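Local coordinates for protein spermidine N(1)-acetyltransferase (Thermoplasma acidophilum, PDB 3K9U) that transfers an acetyl group from acetyl-CoA to polyamines such as spermidine, limiting polyamine toxicity, and may help repress sporulation and degradative enzyme production, at residues R6-S9 with I10-E14; T15-E18 with V19-S23; S39-R42 with E43-K47; L107-E110 with A111-I114. One frame throughout, in Å; residues are numbered along the deposited sequence.

Contact 1: residues R6-S9 with I10-E14; sequences RKLS and IEDLE
S9 and D12 hold each other by two hydrogen bonds. S9 N donates to D12 OD2 over 2.9 Å. It meets the carboxylate on the anti side, 21° out of its plane. In return D12 N donates to S9 O at 2.9 Å, approaching from above the carbonyl plane. D12 CG stands beside its own backbone N, opposite the carbonyl carbon (chi1 -60°), which brings OD2 to the S9 N-H. OD2 also accepts a second bond, from a water 2.7 Å away. That water donates to K7 O at 2.8 Å and accepts from R6 NE at 3.1 Å. Through the water, OD2 is linked to K7 O and R6 NE as well as directly to S9 N. L8 adds an apolar flank, its CD2 lying 3.6 Å from D12 OD2. S9 OG lies 3.0 Å from E11 CG, a tight contact. Without the carboxylate, as with an alanine here, the S9 amide would probably lose its side-chain acceptor and the water one partner, so that the turn is held less firmly. The pair closes the turn from strand 3-7 into the 3-10 segment 10-12, from which helix 13-27 starts. Strand 63-70 lies alongside, with F65 against L8 and F69 against D12. Helix 47-59 meets I10 and L13, and its Q58 bonds to L8 O.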
loop_
_atom_site.group_PDB
_atom_site.type_symbol
_atom_site.label_atom_id
_atom_site.label_comp_id
_atom_site.label_asym_id
_atom_site.label_seq_id
_atom_site.Cartn_x
_atom_site.Cartn_y
_atom_site.Cartn_z
ATOM N N ARG A 6 -11.073 -5.553 -18.315
ATOM C CA ARG A 6 -11.428 -5.529 -19.726
ATOM C C ARG A 6 -10.377 -4.852 -20.561
ATOM O O ARG A 6 -9.529 -4.126 -20.043
ATOM C CB ARG A 6 -12.770 -4.825 -19.953
ATOM C CG ARG A 6 -12.856 -3.413 -19.416
ATOM C CD ARG A 6 -14.071 -2.652 -20.030
ATOM N NE ARG A 6 -14.016 -1.243 -19.614
ATOM C CZ ARG A 6 -14.421 -0.789 -18.430
ATOM N NH1 ARG A 6 -14.285 0.504 -18.131
ATOM N NH2 ARG A 6 -14.961 -1.619 -17.541
ATOM N N LYS A 7 -10.456 -5.079 -21.870
ATOM C CA LYS A 7 -9.534 -4.463 -22.817
ATOM C C LYS A 7 -9.540 -2.945 -22.675
ATOM O O LYS A 7 -10.587 -2.315 -22.463
ATOM C CB LYS A 7 -9.872 -4.880 -24.245
ATOM C CG LYS A 7 -9.587 -6.385 -24.525
ATOM C CD LYS A 7 -9.845 -6.782 -25.979
ATOM C CE LYS A 7 -9.469 -8.266 -26.192
ATOM N NZ LYS A 7 -8.910 -8.615 -27.553
ATOM N N LEU A 8 -8.346 -2.368 -22.723
ATOM C CA LEU A 8 -8.204 -0.923 -22.664
ATOM C C LEU A 8 -8.635 -0.327 -23.986
ATOM O O LEU A 8 -8.588 -0.999 -25.017
ATOM C CB LEU A 8 -6.767 -0.547 -22.359
ATOM C CG LEU A 8 -6.398 -0.941 -20.931
ATOM C CD1 LEU A 8 -4.888 -1.083 -20.790
ATOM C CD2 LEU A 8 -6.975 0.067 -19.969
ATOM N N SER A 9 -9.075 0.922 -23.949
ATOM C CA SER A 9 -9.508 1.605 -25.142
ATOM C C SER A 9 -8.976 3.018 -25.038
ATOM O O SER A 9 -8.398 3.389 -23.994
ATOM C CB SER A 9 -11.044 1.587 -25.271
ATOM O OG SER A 9 -11.627 2.562 -24.424
ATOM N N ILE A 10 -9.149 3.800 -26.106
ATOM C CA ILE A 10 -8.442 5.081 -26.172
ATOM C C ILE A 10 -8.956 6.079 -25.107
ATOM O O ILE A 10 -8.224 6.971 -24.681
ATOM C CB ILE A 10 -8.437 5.720 -27.602
ATOM C CG1 ILE A 10 -9.662 6.590 -27.846
ATOM C CG2 ILE A 10 -8.289 4.656 -28.715
ATOM C CD1 ILE A 10 -9.658 7.159 -29.249
ATOM N N GLU A 11 -10.194 5.923 -24.665
ATOM C CA GLU A 11 -10.715 6.762 -23.570
ATOM C C GLU A 11 -9.994 6.505 -22.237
ATOM O O GLU A 11 -10.062 7.327 -21.335
ATOM C CB GLU A 11 -12.230 6.603 -23.390
ATOM C CG GLU A 11 -12.746 5.211 -23.646
ATOM C CD GLU A 11 -14.098 4.935 -23.024
ATOM O OE1 GLU A 11 -14.995 5.817 -23.065
ATOM O OE2 GLU A 11 -14.259 3.804 -22.508
ATOM N N ASP A 12 -9.279 5.389 -22.130
ATOM C CA ASP A 12 -8.501 5.103 -20.933
ATOM C C ASP A 12 -7.142 5.807 -20.928
ATOM O O ASP A 12 -6.388 5.669 -19.976
ATOM C CB ASP A 12 -8.316 3.588 -20.764
ATOM C CG ASP A 12 -9.640 2.854 -20.632
ATOM O OD1 ASP A 12 -10.491 3.292 -19.820
ATOM O OD2 ASP A 12 -9.846 1.844 -21.342
ATOM N N LEU A 13 -6.832 6.578 -21.958
ATOM C CA LEU A 13 -5.460 7.047 -22.157
ATOM C C LEU A 13 -4.887 7.893 -21.018
ATOM O O LEU A 13 -3.781 7.620 -20.508
ATOM C CB LEU A 13 -5.355 7.840 -23.467
ATOM C CG LEU A 13 -3.977 8.444 -23.740
ATOM C CD1 LEU A 13 -2.998 7.359 -24.137
ATOM C CD2 LEU A 13 -4.108 9.490 -24.812
ATOM N N GLU A 14 -5.613 8.932 -20.637
ATOM C CA GLU A 14 -5.082 9.898 -19.683
ATOM C C GLU A 14 -4.949 9.267 -18.289
ATOM O O GLU A 14 -3.984 9.538 -17.567
ATOM C CB GLU A 14 -5.952 11.169 -19.647
ATOM C CG GLU A 14 -6.009 11.966 -21.020
ATOM C CD GLU A 14 -6.937 11.342 -22.101
ATOM O OE1 GLU A 14 -7.510 10.243 -21.886
ATOM O OE2 GLU A 14 -7.092 11.958 -23.183
HETATM O O HOH W 1 -11.817 -0.006 -21.430
#

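Contact 2: residues T15-E18 with V19-S23; sequences TLIE and VARES
E18 and R21 form a salt bridge one turn apart on the same helix. R21 NE donates to E18 OE1 over 3.0 Å, nearly straight at 171°. The oxygen lies in the guanidinium plane and is met on its syn side. Carboxylate and guanidinium are nearly coplanar, 19° apart, and the two side chains lie side by side, pointing the same way. E18 reaches its partner by bending at chi2 (-28°), while R21 bends at chi3. E18 OE2 stays farther off, 3.6 Å from R21 NH2.

The backbone bonds are of the i to i+4 kind. V19 N, A20 N, R21 N and E22 N donate to T15 O, L16 O, I17 O and E18 O in turn. This is regular alpha-helix, part of helix 13-27, the first helix of this GNAT fold. Its S23 touches the bound acetyl-CoA, and S23 OG bonds to L94 O.

The remaining contacts are packing. I17 CG2 lies 3.8 Å from R21 NH2, obliquely to the guanidinium. V19 CG2 rests 3.3 Å from T15 O. F77 of strand 73-83 packs on both L16 and V19, and L50 of helix 47-59 packs on L16 and I17.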
loop_
_atom_site.group_PDB
_atom_site.type_symbol
_atom_site.label_atom_id
_atom_site.label_comp_id
_atom_site.label_asym_id
_atom_site.label_seq_id
_atom_site.Cartn_x
_atom_site.Cartn_y
_atom_site.Cartn_z
ATOM N N THR A 15 -5.908 8.423 -17.913
ATOM C CA THR A 15 -5.885 7.820 -16.585
ATOM C C THR A 15 -4.777 6.747 -16.545
ATOM O O THR A 15 -4.064 6.602 -15.542
ATOM C CB THR A 15 -7.294 7.318 -16.141
ATOM O OG1 THR A 15 -7.768 6.327 -17.047
ATOM C CG2 THR A 15 -8.316 8.460 -16.134
ATOM N N LEU A 16 -4.570 6.063 -17.667
ATOM C CA LEU A 16 -3.464 5.095 -17.784
ATOM C C LEU A 16 -2.074 5.728 -17.527
ATOM O O LEU A 16 -1.251 5.169 -16.775
ATOM C CB LEU A 16 -3.525 4.390 -19.130
ATOM C CG LEU A 16 -2.578 3.197 -19.362
ATOM C CD1 LEU A 16 -2.969 2.006 -18.543
ATOM C CD2 LEU A 16 -2.612 2.820 -20.827
ATOM N N ILE A 17 -1.845 6.924 -18.066
ATOM C CA ILE A 17 -0.594 7.645 -17.804
ATOM C C ILE A 17 -0.435 7.949 -16.317
ATOM O O ILE A 17 0.657 7.810 -15.775
ATOM C CB ILE A 17 -0.500 8.917 -18.609
ATOM C CG1 ILE A 17 -0.487 8.603 -20.115
ATOM C CG2 ILE A 17 0.766 9.764 -18.243
ATOM C CD1 ILE A 17 -0.671 9.894 -20.956
ATOM N N GLU A 18 -1.521 8.314 -15.642
ATOM C CA GLU A 18 -1.426 8.654 -14.222
ATOM C C GLU A 18 -1.189 7.456 -13.318
ATOM O O GLU A 18 -0.420 7.540 -12.393
ATOM C CB GLU A 18 -2.642 9.438 -13.752
ATOM C CG GLU A 18 -2.743 10.884 -14.305
ATOM C CD GLU A 18 -1.388 11.533 -14.648
ATOM O OE1 GLU A 18 -0.515 11.634 -13.751
ATOM O OE2 GLU A 18 -1.203 11.947 -15.828
ATOM N N VAL A 19 -1.855 6.346 -13.591
ATOM C CA VAL A 19 -1.602 5.106 -12.899
ATOM C C VAL A 19 -0.107 4.705 -13.024
ATOM O O VAL A 19 0.599 4.504 -12.009
ATOM C CB VAL A 19 -2.504 3.991 -13.493
ATOM C CG1 VAL A 19 -2.108 2.631 -12.979
ATOM C CG2 VAL A 19 -3.998 4.284 -13.207
ATOM N N ALA A 20 0.363 4.603 -14.263
ATOM C CA ALA A 20 1.757 4.300 -14.559
ATOM C C ALA A 20 2.654 5.238 -13.793
ATOM O O ALA A 20 3.582 4.804 -13.082
ATOM C CB ALA A 20 2.027 4.453 -16.033
ATOM N N ARG A 21 2.377 6.532 -13.924
ATOM C CA ARG A 21 3.244 7.506 -13.299
ATOM C C ARG A 21 3.344 7.207 -11.798
ATOM O O ARG A 21 4.447 7.163 -11.254
ATOM C CB ARG A 21 2.757 8.943 -13.515
ATOM C CG ARG A 21 3.717 9.978 -12.891
ATOM C CD ARG A 21 3.094 11.381 -12.739
ATOM N NE ARG A 21 2.439 11.794 -13.971
ATOM C CZ ARG A 21 3.079 12.197 -15.057
ATOM N NH1 ARG A 21 4.405 12.288 -15.065
ATOM N NH2 ARG A 21 2.381 12.541 -16.131
ATOM N N GLU A 22 2.189 7.019 -11.149
ATOM C CA GLU A 22 2.148 6.865 -9.689
ATOM C C GLU A 22 2.775 5.547 -9.286
ATOM O O GLU A 22 3.467 5.456 -8.293
ATOM C CB GLU A 22 0.708 6.920 -9.147
ATOM C CG GLU A 22 0.111 8.316 -9.136
ATOM C CD GLU A 22 -1.262 8.348 -8.460
ATOM O OE1 GLU A 22 -2.236 8.713 -9.155
ATOM O OE2 GLU A 22 -1.364 7.985 -7.246
ATOM N N SER A 23 2.539 4.518 -10.081
ATOM C CA SER A 23 3.082 3.209 -9.737
ATOM C C SER A 23 4.614 3.194 -9.871
ATOM O O SER A 23 5.311 2.666 -9.007
ATOM C CB SER A 23 2.429 2.129 -10.581
ATOM O OG SER A 23 2.635 0.857 -10.006
#

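Contact 3: residues S39-R42 with E43-K47; sequences SWIR and EKYSK
E43 N, K44 N and Y45 N donate back to S39 O, W40 O and I41 O, and the helix ends here, since Y45 is the first residue to leave helical backbone angles. E43 N also makes a weak bond to W40 O. Among the side chains, K44 lies over one face of the W40 indole. Its CE stands 3.5 Å from the centroid of the six-membered ring, only 7° off the normal, a CH-pi contact. K44 NZ adds a cation-pi contact 4.3 Å from the same centroid. A bend at chi2 (57°) folds the lysine back over the ring. Y45 meets W40 edge to edge, with CE2 4.0 Å from W40 NE1. The W40 ring also stacks with W24 of helix 13-27. A serine at W40 would probably leave the K44 chain free to turn and deprive the W24 ring of its stacking partner. The turn joins helix 34-44 to helix 47-59 in the N-terminal part of the GNAT fold. S46 is the N-cap of the second helix, its OG bonded to K49 N, and its CB lies 3.6 Å from R42 O. I41 CD1 packs obliquely on the Y45 ring, 4.0 Å from CD2. The phenol end of Y45 bonds to R91. R42 has its salt bridge with E38, and its NH1 makes a weak bond to S39 OG, 3.3 Å long.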
loop_
_atom_site.group_PDB
_atom_site.type_symbol
_atom_site.label_atom_id
_atom_site.label_comp_id
_atom_site.label_asym_id
_atom_site.label_seq_id
_atom_site.Cartn_x
_atom_site.Cartn_y
_atom_site.Cartn_z
ATOM N N SER A 39 12.046 10.490 -16.948
ATOM C CA SER A 39 12.346 10.254 -18.360
ATOM C C SER A 39 11.577 9.044 -18.862
ATOM O O SER A 39 10.992 9.075 -19.954
ATOM C CB SER A 39 13.851 10.098 -18.617
ATOM O OG SER A 39 14.533 11.357 -18.464
ATOM N N TRP A 40 11.521 8.001 -18.053
ATOM C CA TRP A 40 10.787 6.813 -18.452
ATOM C C TRP A 40 9.276 7.122 -18.672
ATOM O O TRP A 40 8.722 6.779 -19.722
ATOM C CB TRP A 40 10.996 5.685 -17.457
ATOM C CG TRP A 40 10.467 4.368 -17.962
ATOM C CD1 TRP A 40 9.174 3.927 -17.908
ATOM C CD2 TRP A 40 11.220 3.330 -18.583
ATOM N NE1 TRP A 40 9.077 2.670 -18.449
ATOM C CE2 TRP A 40 10.318 2.279 -18.877
ATOM C CE3 TRP A 40 12.580 3.172 -18.904
ATOM C CZ2 TRP A 40 10.728 1.083 -19.494
ATOM C CZ3 TRP A 40 12.994 1.979 -19.511
ATOM C CH2 TRP A 40 12.061 0.946 -19.798
ATOM N N ILE A 41 8.637 7.805 -17.720
ATOM C CA ILE A 41 7.234 8.176 -17.889
ATOM C C ILE A 41 7.042 9.089 -19.124
ATOM O O ILE A 41 6.164 8.848 -19.937
ATOM C CB ILE A 41 6.648 8.874 -16.632
ATOM C CG1 ILE A 41 6.691 7.948 -15.401
ATOM C CG2 ILE A 41 5.208 9.408 -16.888
ATOM C CD1 ILE A 41 6.147 6.529 -15.610
ATOM N N ARG A 42 7.886 10.105 -19.272
ATOM C CA ARG A 42 7.766 11.047 -20.372
ATOM C C ARG A 42 7.890 10.332 -21.738
ATOM O O ARG A 42 7.198 10.684 -22.687
ATOM C CB ARG A 42 8.859 12.113 -20.248
ATOM C CG ARG A 42 8.751 13.268 -21.272
ATOM C CD ARG A 42 10.102 13.972 -21.567
ATOM N NE ARG A 42 10.832 14.263 -20.341
ATOM C CZ ARG A 42 12.003 13.729 -19.982
ATOM N NH1 ARG A 42 12.665 12.889 -20.779
ATOM N NH2 ARG A 42 12.537 14.072 -18.812
ATOM N N GLU A 43 8.750 9.316 -21.827
ATOM C CA GLU A 43 9.041 8.681 -23.113
ATOM C C GLU A 43 8.151 7.459 -23.395
ATOM O O GLU A 43 7.515 7.364 -24.451
ATOM C CB GLU A 43 10.529 8.346 -23.180
ATOM C CG GLU A 43 11.397 9.636 -23.073
ATOM C CD GLU A 43 12.852 9.460 -23.508
ATOM O OE1 GLU A 43 13.547 8.589 -22.943
ATOM O OE2 GLU A 43 13.301 10.194 -24.421
ATOM N N LYS A 44 8.062 6.553 -22.436
ATOM C CA LYS A 44 7.319 5.334 -22.630
ATOM C C LYS A 44 5.847 5.583 -22.466
ATOM O O LYS A 44 5.062 4.905 -23.083
ATOM C CB LYS A 44 7.767 4.241 -21.658
ATOM C CG LYS A 44 8.950 3.432 -22.160
ATOM C CD LYS A 44 10.196 4.294 -22.499
ATOM C CE LYS A 44 11.489 3.458 -22.462
ATOM N NZ LYS A 44 12.729 4.260 -22.776
ATOM N N TYR A 45 5.467 6.587 -21.680
ATOM C CA TYR A 45 4.055 6.868 -21.458
ATOM C C TYR A 45 3.559 8.205 -22.052
ATOM O O TYR A 45 2.597 8.771 -21.584
ATOM C CB TYR A 45 3.717 6.714 -19.951
ATOM C CG TYR A 45 3.813 5.269 -19.482
ATOM C CD1 TYR A 45 2.717 4.409 -19.579
ATOM C CD2 TYR A 45 5.002 4.752 -18.972
ATOM C CE1 TYR A 45 2.798 3.067 -19.171
ATOM C CE2 TYR A 45 5.097 3.409 -18.567
ATOM C CZ TYR A 45 3.985 2.570 -18.668
ATOM O OH TYR A 45 4.064 1.233 -18.277
ATOM N N SER A 46 4.178 8.684 -23.119
ATOM C CA SER A 46 3.611 9.783 -23.877
ATOM C C SER A 46 2.228 9.393 -24.420
ATOM O O SER A 46 1.978 8.219 -24.702
ATOM C CB SER A 46 4.518 10.135 -25.071
ATOM O OG SER A 46 4.350 9.166 -26.092
ATOM N N LYS A 47 1.354 10.388 -24.583
ATOM C CA LYS A 47 0.062 10.197 -25.251
ATOM C C LYS A 47 0.198 9.440 -26.606
ATOM O O LYS A 47 -0.548 8.507 -26.869
ATOM C CB LYS A 47 -0.630 11.542 -25.507
ATOM C CG LYS A 47 -1.224 12.158 -24.222
ATOM C CD LYS A 47 -2.052 13.441 -24.484
ATOM C CE LYS A 47 -2.812 13.889 -23.234
ATOM N NZ LYS A 47 -2.014 14.693 -22.235
#

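Contact 4: residues L107-E110 with A111-I114; sequences LLLE and AEKI
E112 lies back along the helix against L108 and L109. Its CB sits 3.5 Å from L108 O. CG comes closer to the same carbonyl oxygen, at 3.3 Å, because chi1 (-68°) sets it beside the backbone N. From there the chain runs extended. E112 CD lies 4.0 Å from L108 CG. At the tip the two oxygens part. OE1 turns to L109, 3.6 Å from CD2. OE2 lies 4.0 Å from L108 CG, and takes its polar partners from the C-terminal end of the chain: a salt bridge from K157 and a hydrogen bond with Y159. The leucines thus flank a carboxylate whose charge is met from outside the helix.

The backbone between is plain alpha-helix. A111 N, E112 N, K113 N and I114 N bond to L107 O, L108 O, L109 O and E110 O. I114 CG1 lies 3.5 Å from E110 O. L107 and A111 turn to the sheet, against L92 and L80. Helix 103-118 is the crossover of a beta-alpha-beta unit between the parallel strands 86-94 and 122-128. Its first turn carries I103 and G104 of the acetyl-CoA site, as is characteristic of the GNAT cofactor-binding core.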
loop_
_atom_site.group_PDB
_atom_site.type_symbol
_atom_site.label_atom_id
_atom_site.label_comp_id
_atom_site.label_asym_id
_atom_site.label_seq_id
_atom_site.Cartn_x
_atom_site.Cartn_y
_atom_site.Cartn_z
ATOM N N LEU A 107 -5.702 -9.606 -12.476
ATOM C CA LEU A 107 -5.192 -9.284 -13.801
ATOM C C LEU A 107 -4.412 -10.471 -14.370
ATOM O O LEU A 107 -4.679 -10.907 -15.486
ATOM C CB LEU A 107 -4.312 -8.016 -13.774
ATOM C CG LEU A 107 -5.084 -6.703 -13.819
ATOM C CD1 LEU A 107 -4.214 -5.511 -13.388
ATOM C CD2 LEU A 107 -5.652 -6.470 -15.184
ATOM N N LEU A 108 -3.485 -11.024 -13.588
ATOM C CA LEU A 108 -2.746 -12.224 -14.010
ATOM C C LEU A 108 -3.652 -13.396 -14.348
ATOM O O LEU A 108 -3.436 -14.096 -15.356
ATOM C CB LEU A 108 -1.775 -12.668 -12.933
ATOM C CG LEU A 108 -0.811 -13.807 -13.292
ATOM C CD1 LEU A 108 0.098 -13.449 -14.510
ATOM C CD2 LEU A 108 0.034 -14.155 -12.064
ATOM N N LEU A 109 -4.673 -13.620 -13.529
ATOM C CA LEU A 109 -5.577 -14.742 -13.785
ATOM C C LEU A 109 -6.399 -14.575 -15.076
ATOM O O LEU A 109 -6.659 -15.559 -15.773
ATOM C CB LEU A 109 -6.465 -15.032 -12.583
ATOM C CG LEU A 109 -5.716 -15.760 -11.435
ATOM C CD1 LEU A 109 -6.529 -15.736 -10.132
ATOM C CD2 LEU A 109 -5.355 -17.221 -11.850
ATOM N N GLU A 110 -6.760 -13.336 -15.409
ATOM C CA GLU A 110 -7.495 -13.071 -16.644
ATOM C C GLU A 110 -6.604 -13.306 -17.843
ATOM O O GLU A 110 -7.016 -13.920 -18.827
ATOM C CB GLU A 110 -8.037 -11.635 -16.682
ATOM C CG GLU A 110 -9.267 -11.437 -15.825
ATOM C CD GLU A 110 -10.424 -12.322 -16.279
ATOM O OE1 GLU A 110 -10.841 -12.259 -17.467
ATOM O OE2 GLU A 110 -10.893 -13.096 -15.442
ATOM N N ALA A 111 -5.370 -12.833 -17.753
ATOM C CA ALA A 111 -4.400 -13.102 -18.812
ATOM C C ALA A 111 -4.226 -14.605 -18.994
ATOM O O ALA A 111 -4.335 -15.094 -20.109
ATOM C CB ALA A 111 -3.054 -12.444 -18.523
ATOM N N GLU A 112 -3.980 -15.337 -17.907
ATOM C CA GLU A 112 -3.720 -16.797 -18.007
ATOM C C GLU A 112 -4.926 -17.562 -18.528
ATOM O O GLU A 112 -4.770 -18.608 -19.161
ATOM C CB GLU A 112 -3.316 -17.394 -16.652
ATOM C CG GLU A 112 -1.961 -16.911 -16.167
ATOM C CD GLU A 112 -1.580 -17.418 -14.758
ATOM O OE1 GLU A 112 -2.479 -17.625 -13.909
ATOM O OE2 GLU A 112 -0.364 -17.579 -14.509
ATOM N N LYS A 113 -6.125 -17.056 -18.250
ATOM C CA LYS A 113 -7.336 -17.667 -18.798
ATOM C C LYS A 113 -7.323 -17.561 -20.335
ATOM O O LYS A 113 -7.691 -18.512 -21.033
ATOM C CB LYS A 113 -8.588 -17.015 -18.184
ATOM C CG LYS A 113 -9.878 -17.250 -18.956
ATOM C CD LYS A 113 -11.097 -16.808 -18.168
ATOM C CE LYS A 113 -12.388 -17.349 -18.843
ATOM N NZ LYS A 113 -13.563 -17.431 -17.897
ATOM N N ILE A 114 -6.856 -16.415 -20.850
ATOM C CA ILE A 114 -6.755 -16.196 -22.308
ATOM C C ILE A 114 -5.623 -17.018 -22.939
ATOM O O ILE A 114 -5.806 -17.591 -24.015
ATOM C CB ILE A 114 -6.575 -14.695 -22.648
ATOM C CG1 ILE A 114 -7.835 -13.920 -22.237
ATOM C CG2 ILE A 114 -6.305 -14.504 -24.114
ATOM C CD1 ILE A 114 -7.607 -12.474 -22.116
#

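How the contacts relate
The contacts come one after another along the chain, all within the N-acetyltransferase fold. Contacts 1 and 2 share helix 13-27; their centres are 12 Å apart, and L8 packs on L16. Contact 3 lies at the end of the next helix, 34-44, with its centre 10 Å from that of contact 2. There A20, I17 and R21 meet Y45 and I41, joining the two helices. Contact 4 stands apart on helix 103-118. Its centre is 21 Å from that of contact 2 and 26 Å from that of contact 3. Contacts 2 and 4 lie on opposite sides of the chain's centre, and the helices of both carry residues that meet acetyl-CoA.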